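Local coordinates for superoxide dismutase (PDB 4BR6), which catalyses the dismutation of superoxide to hydrogen peroxide and molecular oxygen at a manganese centre, at the interface of chains A and B and the interface of chains A and C. Numbering follows the deposited sequence. Chains: chain A/B/C, Superoxide dismutase.

Contact 1: the interface of chains A and B. Residues chain A 25, 29-30, 164; chain B 163, 167, 171-172.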
loop_
_atom_site.group_PDB
_atom_site.type_symbol
_atom_site.label_atom_id
_atom_site.label_comp_id
_atom_site.label_asym_id
_atom_site.label_seq_id
_atom_site.Cartn_x
_atom_site.Cartn_y
_atom_site.Cartn_z
ATOM N N LEU A 25 -14.400 22.863 -11.444
ATOM C CA LEU A 25 -14.437 21.410 -11.478
ATOM C C LEU A 25 -14.049 20.825 -10.138
ATOM O O LEU A 25 -14.695 19.918 -9.624
ATOM C CB LEU A 25 -13.469 20.879 -12.524
ATOM C CG LEU A 25 -13.821 21.142 -13.984
ATOM C CD1 LEU A 25 -12.666 20.697 -14.839
ATOM C CD2 LEU A 25 -15.104 20.438 -14.419
ATOM N N LYS A 29 -17.456 19.540 -8.658
ATOM C CA LYS A 29 -17.553 18.140 -9.101
ATOM C C LYS A 29 -16.773 17.166 -8.205
ATOM O O LYS A 29 -17.349 16.225 -7.658
ATOM C CB LYS A 29 -17.111 17.990 -10.566
ATOM C CG LYS A 29 -17.879 18.897 -11.529
ATOM C CD LYS A 29 -19.380 18.613 -11.515
ATOM C CE LYS A 29 -20.071 19.129 -12.760
ATOM N NZ LYS A 29 -20.131 20.609 -12.794
ATOM N N HIS A 30 -15.473 17.395 -8.043
ATOM C CA HIS A 30 -14.635 16.469 -7.285
ATOM C C HIS A 30 -14.984 16.426 -5.797
ATOM O O HIS A 30 -15.368 15.384 -5.277
ATOM C CB HIS A 30 -13.155 16.794 -7.491
ATOM C CG HIS A 30 -12.634 16.399 -8.838
ATOM N ND1 HIS A 30 -12.207 15.119 -9.131
ATOM C CD2 HIS A 30 -12.472 17.117 -9.973
ATOM C CE1 HIS A 30 -11.807 15.068 -10.390
ATOM N NE2 HIS A 30 -11.960 16.265 -10.923
ATOM N N HIS A 164 -5.822 16.087 -11.504
ATOM C CA HIS A 164 -6.966 16.944 -11.791
ATOM C C HIS A 164 -6.786 18.325 -11.159
ATOM O O HIS A 164 -7.538 19.242 -11.462
ATOM C CB HIS A 164 -8.273 16.292 -11.331
ATOM C CG HIS A 164 -8.344 16.068 -9.854
ATOM N ND1 HIS A 164 -8.615 14.835 -9.300
ATOM C CD2 HIS A 164 -8.169 16.917 -8.815
ATOM C CE1 HIS A 164 -8.607 14.938 -7.985
ATOM N NE2 HIS A 164 -8.334 16.189 -7.666
ATOM N N GLU B 163 -5.596 10.138 -14.573
ATOM C CA GLU B 163 -6.353 11.262 -15.087
ATOM C C GLU B 163 -5.729 11.856 -16.351
ATOM O O GLU B 163 -6.426 12.427 -17.184
ATOM C CB GLU B 163 -6.514 12.311 -13.989
ATOM C CG GLU B 163 -7.454 11.815 -12.876
ATOM C CD GLU B 163 -7.514 12.721 -11.650
ATOM O OE1 GLU B 163 -6.486 13.332 -11.275
ATOM O OE2 GLU B 163 -8.598 12.824 -11.052
ATOM N N TYR B 167 -8.233 13.644 -18.949
ATOM C CA TYR B 167 -8.763 14.873 -18.345
ATOM C C TYR B 167 -8.868 16.059 -19.309
ATOM O O TYR B 167 -9.819 16.832 -19.225
ATOM C CB TYR B 167 -7.971 15.293 -17.107
ATOM C CG TYR B 167 -8.828 15.958 -16.042
ATOM C CD1 TYR B 167 -9.116 17.319 -16.099
ATOM C CD2 TYR B 167 -9.362 15.225 -14.991
ATOM C CE1 TYR B 167 -9.898 17.925 -15.134
ATOM C CE2 TYR B 167 -10.148 15.829 -14.025
ATOM C CZ TYR B 167 -10.402 17.171 -14.105
ATOM O OH TYR B 167 -11.165 17.780 -13.152
ATOM N N GLU B 171 -12.397 15.892 -18.789
ATOM C CA GLU B 171 -12.390 16.458 -17.450
ATOM C C GLU B 171 -12.746 15.373 -16.422
ATOM O O GLU B 171 -12.247 14.256 -16.506
ATOM C CB GLU B 171 -13.339 17.659 -17.384
ATOM C CG GLU B 171 -12.877 18.823 -18.258
ATOM C CD GLU B 171 -13.925 19.909 -18.440
ATOM O OE1 GLU B 171 -15.139 19.635 -18.312
ATOM O OE2 GLU B 171 -13.526 21.054 -18.722
ATOM N N ASN B 172 -13.619 15.696 -15.474
ATOM C CA ASN B 172 -14.015 14.762 -14.415
ATOM C C ASN B 172 -14.912 13.610 -14.874
ATOM O O ASN B 172 -15.208 12.698 -14.099
ATOM C CB ASN B 172 -14.760 15.520 -13.314
ATOM C CG ASN B 172 -16.042 16.138 -13.809
ATOM O OD1 ASN B 172 -16.018 17.010 -14.663
ATOM N ND2 ASN B 172 -17.171 15.684 -13.278
HETATM O O HOH W 1 -9.674 20.556 -12.874
#
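A:His164, a manganese ligand, is clasped by B:Glu163 in the inter-subunit glutamate-histidine bridge that marks the dimer interface of iron/manganese superoxide dismutases. CB of A:His164 rests 3.3 Å from CE2 of B:Tyr167, over one face of the phenol ring and off toward its CE2 rim. One atom on, CG is 3.5 Å from OE2 of B:Glu163. ND1 then gives its N-H to the same carboxylate oxygen, OE2, at 2.7 Å, nearly straight (158° at H). The acceptor uses its syn lone pair and lies close to the imidazole plane, while ring and carboxylate planes stand 66° apart. NE2, at the tip, binds the manganese. CG sits between the backbone N and the carbonyl carbon (chi1 63°), bringing ND1 and the amide toward the same carboxylate; the backbone N-H gives a more bent bond to OE1, 2.8 Å, from above the carboxylate plane. The OE2 bond probably helps fix the turn of the metal-bound ring, and the OE1 bond ties the carboxylate to the backbone.

B:Tyr167 meets A:His30 tip to tip: its phenol OH and NE2 of A:His30 share a 2.8 Å hydrogen bond, with NE2 at the edge of the tyrosine ring. A water more loosely joins the same OH to the carbonyl O of A:His164. The backbone carbonyl carbon of B:Glu171 lies over the centre of the face opposite A:His164, and methyl CD1 of A:Leu25 packs 3.9 Å from CE1 of B:Tyr167. ND2 of B:Asn172 lies 3.6 Å from CB of A:Lys29, and its OD1 faces CD2 of A:Leu25.

Contact 2: the interface of chains A and C. Residues chain A 1-2, 38, 42, 71; chain C 45, 49, 54, 57.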
loop_
_atom_site.group_PDB
_atom_site.type_symbol
_atom_site.label_atom_id
_atom_site.label_comp_id
_atom_site.label_asym_id
_atom_site.label_seq_id
_atom_site.Cartn_x
_atom_site.Cartn_y
_atom_site.Cartn_z
ATOM N N LYS A 1 -25.328 15.004 8.439
ATOM C CA LYS A 1 -24.981 15.236 7.005
ATOM C C LYS A 1 -23.740 16.115 6.860
ATOM O O LYS A 1 -23.723 17.247 7.330
ATOM C CB LYS A 1 -26.153 15.900 6.273
ATOM C CG LYS A 1 -26.521 15.235 4.953
ATOM C CD LYS A 1 -27.044 13.820 5.165
ATOM C CE LYS A 1 -27.352 13.115 3.855
ATOM N NZ LYS A 1 -28.507 13.728 3.145
ATOM N N ALA A 2 -22.708 15.593 6.200
ATOM C CA ALA A 2 -21.581 16.419 5.781
ATOM C C ALA A 2 -22.024 17.212 4.557
ATOM O O ALA A 2 -22.877 16.746 3.801
ATOM C CB ALA A 2 -20.361 15.561 5.456
ATOM N N LEU A 38 -18.877 10.151 1.226
ATOM C CA LEU A 38 -18.741 10.023 2.668
ATOM C C LEU A 38 -20.095 9.749 3.326
ATOM O O LEU A 38 -20.240 8.791 4.080
ATOM C CB LEU A 38 -18.155 11.321 3.232
ATOM C CG LEU A 38 -18.156 11.500 4.745
ATOM C CD1 LEU A 38 -17.350 10.413 5.432
ATOM C CD2 LEU A 38 -17.610 12.872 5.076
ATOM N N LEU A 42 -21.160 6.410 5.552
ATOM C CA LEU A 42 -21.610 6.502 6.931
ATOM C C LEU A 42 -23.023 5.936 7.043
ATOM O O LEU A 42 -23.327 5.227 7.989
ATOM C CB LEU A 42 -21.534 7.947 7.441
ATOM C CG LEU A 42 -20.123 8.516 7.617
ATOM C CD1 LEU A 42 -20.184 9.967 8.033
ATOM C CD2 LEU A 42 -19.295 7.726 8.626
ATOM N N HIS A 71 -12.850 14.692 1.613
ATOM C CA HIS A 71 -13.617 15.811 2.157
ATOM C C HIS A 71 -12.725 16.696 3.031
ATOM O O HIS A 71 -12.751 17.917 2.921
ATOM C CB HIS A 71 -14.814 15.286 2.959
ATOM C CG HIS A 71 -15.631 16.348 3.630
ATOM N ND1 HIS A 71 -16.087 17.474 2.981
ATOM C CD2 HIS A 71 -16.103 16.430 4.895
ATOM C CE1 HIS A 71 -16.796 18.206 3.820
ATOM N NE2 HIS A 71 -16.819 17.597 4.989
ATOM N N THR C 45 -17.037 5.758 15.641
ATOM C CA THR C 45 -17.574 6.333 14.397
ATOM C C THR C 45 -18.922 6.993 14.674
ATOM O O THR C 45 -19.212 8.077 14.170
ATOM C CB THR C 45 -17.751 5.277 13.265
ATOM O OG1 THR C 45 -16.473 4.904 12.723
ATOM C CG2 THR C 45 -18.630 5.820 12.137
ATOM N N GLU C 49 -19.979 10.962 14.481
ATOM C CA GLU C 49 -21.047 11.237 13.527
ATOM C C GLU C 49 -22.135 12.089 14.173
ATOM O O GLU C 49 -22.698 12.987 13.548
ATOM C CB GLU C 49 -21.658 9.916 13.044
ATOM C CG GLU C 49 -22.457 10.022 11.745
ATOM C CD GLU C 49 -22.788 8.661 11.156
ATOM O OE1 GLU C 49 -21.952 7.746 11.287
ATOM O OE2 GLU C 49 -23.885 8.500 10.569
ATOM N N PHE C 54 -16.623 14.991 11.226
ATOM C CA PHE C 54 -16.413 14.045 10.122
ATOM C C PHE C 54 -14.936 13.728 9.928
ATOM O O PHE C 54 -14.569 12.721 9.318
ATOM C CB PHE C 54 -17.028 14.607 8.847
ATOM C CG PHE C 54 -18.516 14.780 8.938
ATOM C CD1 PHE C 54 -19.351 13.680 8.901
ATOM C CD2 PHE C 54 -19.077 16.033 9.090
ATOM C CE1 PHE C 54 -20.724 13.824 9.001
ATOM C CE2 PHE C 54 -20.455 16.185 9.193
ATOM C CZ PHE C 54 -21.276 15.081 9.145
ATOM N N ALA C 57 -14.550 10.886 12.230
ATOM C CA ALA C 57 -15.267 9.737 11.663
ATOM C C ALA C 57 -14.444 9.011 10.599
ATOM O O ALA C 57 -14.404 7.782 10.552
ATOM C CB ALA C 57 -16.604 10.183 11.086
#
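The phenyl ring of C:Phe54 takes the methyl of A:Ala2 squarely over one face: CB stands 3.7 Å from the ring centroid in a CH-pi contact. Along the same stretch, the backbone N of A:Ala2 comes to 3.3 Å from CZ of C:Phe54. The backbone carbonyl carbon C of A:Lys1 lies 3.5 Å from CZ of C:Phe54, so the amino-terminal end of chain A is laid against the ring's far end. At the rim, in the ring plane, methyl CD1 of A:Leu42 meets CD1 of C:Phe54 at 3.9 Å. CD2 of A:Leu38 lies 4.2 Å from CB of C:Phe54.

A:Leu42 spreads its branches. With CG anti to the carbonyl carbon (chi1 -68°), CD1 goes to the ring, whereas CD2 turns to C:Thr45, 4.0 Å from its methyl CG2, and to C:Glu49. That glutamate runs past A:Leu42 in the opposite direction, extended, and its OE1 lies 3.8 Å from CD2 of A:Leu42; this is carboxylate against hydrocarbon, with no polar group of chain A within bonding reach.

With A:Ala2 on one face of the ring and helix 20-50 at its edge, this apolar patch probably helps hold the tetramer together.

Contact 3: the interface of chains A and C. Residues chain A 57-58, 61-62, 64; chain C 61, 64-65, 68-69.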
loop_
_atom_site.group_PDB
_atom_site.type_symbol
_atom_site.label_atom_id
_atom_site.label_comp_id
_atom_site.label_asym_id
_atom_site.label_seq_id
_atom_site.Cartn_x
_atom_site.Cartn_y
_atom_site.Cartn_z
ATOM N N ALA A 57 -20.201 -3.861 7.287
ATOM C CA ALA A 57 -19.758 -2.611 7.895
ATOM C C ALA A 57 -18.274 -2.379 7.645
ATOM O O ALA A 57 -17.863 -1.274 7.293
ATOM C CB ALA A 57 -20.022 -2.629 9.367
ATOM N N ALA A 58 -17.481 -3.431 7.831
ATOM C CA ALA A 58 -16.031 -3.361 7.680
ATOM C C ALA A 58 -15.654 -3.183 6.221
ATOM O O ALA A 58 -14.663 -2.516 5.909
ATOM C CB ALA A 58 -15.376 -4.614 8.241
ATOM N N ALA A 61 -15.055 0.319 4.911
ATOM C CA ALA A 61 -13.914 1.075 5.424
ATOM C C ALA A 61 -13.055 1.757 4.340
ATOM O O ALA A 61 -12.612 2.886 4.543
ATOM C CB ALA A 61 -13.059 0.187 6.302
ATOM N N PRO A 62 -12.785 1.068 3.215
ATOM C CA PRO A 62 -12.079 1.753 2.125
ATOM C C PRO A 62 -12.758 3.032 1.626
ATOM O O PRO A 62 -12.057 4.010 1.386
ATOM C CB PRO A 62 -12.040 0.691 1.023
ATOM C CG PRO A 62 -11.977 -0.599 1.759
ATOM C CD PRO A 62 -12.824 -0.393 2.998
ATOM N N LEU A 64 -14.888 4.919 3.275
ATOM C CA LEU A 64 -14.912 5.896 4.345
ATOM C C LEU A 64 -13.591 6.673 4.379
ATOM O O LEU A 64 -13.582 7.899 4.472
ATOM C CB LEU A 64 -15.174 5.206 5.679
ATOM C CG LEU A 64 -15.199 6.142 6.883
ATOM C CD1 LEU A 64 -16.217 7.253 6.698
ATOM C CD2 LEU A 64 -15.479 5.343 8.154
ATOM N N ALA C 61 -11.192 4.829 9.914
ATOM C CA ALA C 61 -11.374 3.853 8.846
ATOM C C ALA C 61 -10.306 2.752 8.866
ATOM O O ALA C 61 -10.637 1.573 8.770
ATOM C CB ALA C 61 -11.431 4.548 7.473
ATOM N N LEU C 64 -11.272 0.375 11.465
ATOM C CA LEU C 64 -12.427 -0.405 11.034
ATOM C C LEU C 64 -12.030 -1.469 10.013
ATOM O O LEU C 64 -12.555 -2.583 10.023
ATOM C CB LEU C 64 -13.502 0.499 10.437
ATOM C CG LEU C 64 -14.728 -0.205 9.832
ATOM C CD1 LEU C 64 -15.408 -1.158 10.815
ATOM C CD2 LEU C 64 -15.722 0.835 9.354
ATOM N N ASN C 65 -11.109 -1.134 9.122
ATOM C CA ASN C 65 -10.666 -2.094 8.119
ATOM C C ASN C 65 -9.866 -3.204 8.773
ATOM O O ASN C 65 -10.018 -4.390 8.446
ATOM C CB ASN C 65 -9.804 -1.422 7.045
ATOM C CG ASN C 65 -9.319 -2.400 6.011
ATOM O OD1 ASN C 65 -10.072 -2.805 5.140
ATOM N ND2 ASN C 65 -8.063 -2.810 6.116
ATOM N N GLY C 68 -12.219 -5.173 11.713
ATOM C CA GLY C 68 -13.346 -5.811 11.061
ATOM C C GLY C 68 -12.912 -6.869 10.074
ATOM O O GLY C 68 -13.618 -7.870 9.876
ATOM N N GLY C 69 -11.748 -6.665 9.459
ATOM C CA GLY C 69 -11.187 -7.681 8.597
ATOM C C GLY C 69 -10.708 -8.840 9.430
ATOM O O GLY C 69 -11.036 -9.986 9.150
HETATM O O HOH W 2 -12.448 -3.537 4.719
#
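A:Ala58 and A:Ala61 press against C:Leu64, C:Asn65 and C:Gly68, where alpha-hairpin domains of two iron/manganese superoxide dismutase subunits pack helix on helix. Apolar contacts come first. CB of A:Ala58 lies 3.7 Å from CA of C:Gly68, which has no side chain to hold the helices apart. CB of A:Ala61 sits at the same distance, 3.7 Å, from CB of C:Asn65. With CG anti to the backbone N (chi1 175°), the side chain of C:Leu64 reaches toward helix 54-59 of chain A, CD1 going to CA of A:Ala58 at 3.9 Å.

Methyl groups against backbone carbonyl oxygens form a second group. CD2 of C:Leu64 rests 3.6 Å from the carbonyl O of A:Ala57. An alanine at C:Leu64 would probably open a gap beside A:Ala57 and A:Ala58 and take away the C:Leu64 side of the packing around CB of A:Ala61. Near the two-fold axis, CB of C:Ala61 fits 3.6 Å from the carbonyl O of A:Ala61, with CG of A:Leu64 also beside it.

Polar contact runs through water, since no N or O of one chain reaches the other directly. One water molecule lies 2.7 Å from the carbonyl O of A:Ala58 and a short 2.5 Å from OD1, the side-chain amide oxygen of C:Asn65, bridging the two chains at the edge of the alanine patch.

Contact 2 and contact 3 belong to the same A–C interface, their C-alpha centres about 14 Å apart; contact 1, on the A–B interface, lies about 23 Å from contact 2 and 27 Å from contact 3. Helix 20-50 of chain A connects the two interfaces, giving its early part to contact 1 and its later part to contact 2. Helices 54-59 and 61-79 serve both contact 2 and contact 3, and Ala57 appears in each, from opposite chains. One hairpin thus ties the metal-site dimer to a second dimer, consistent with the four-chain assembly, whose role in stability the structure alone does not show.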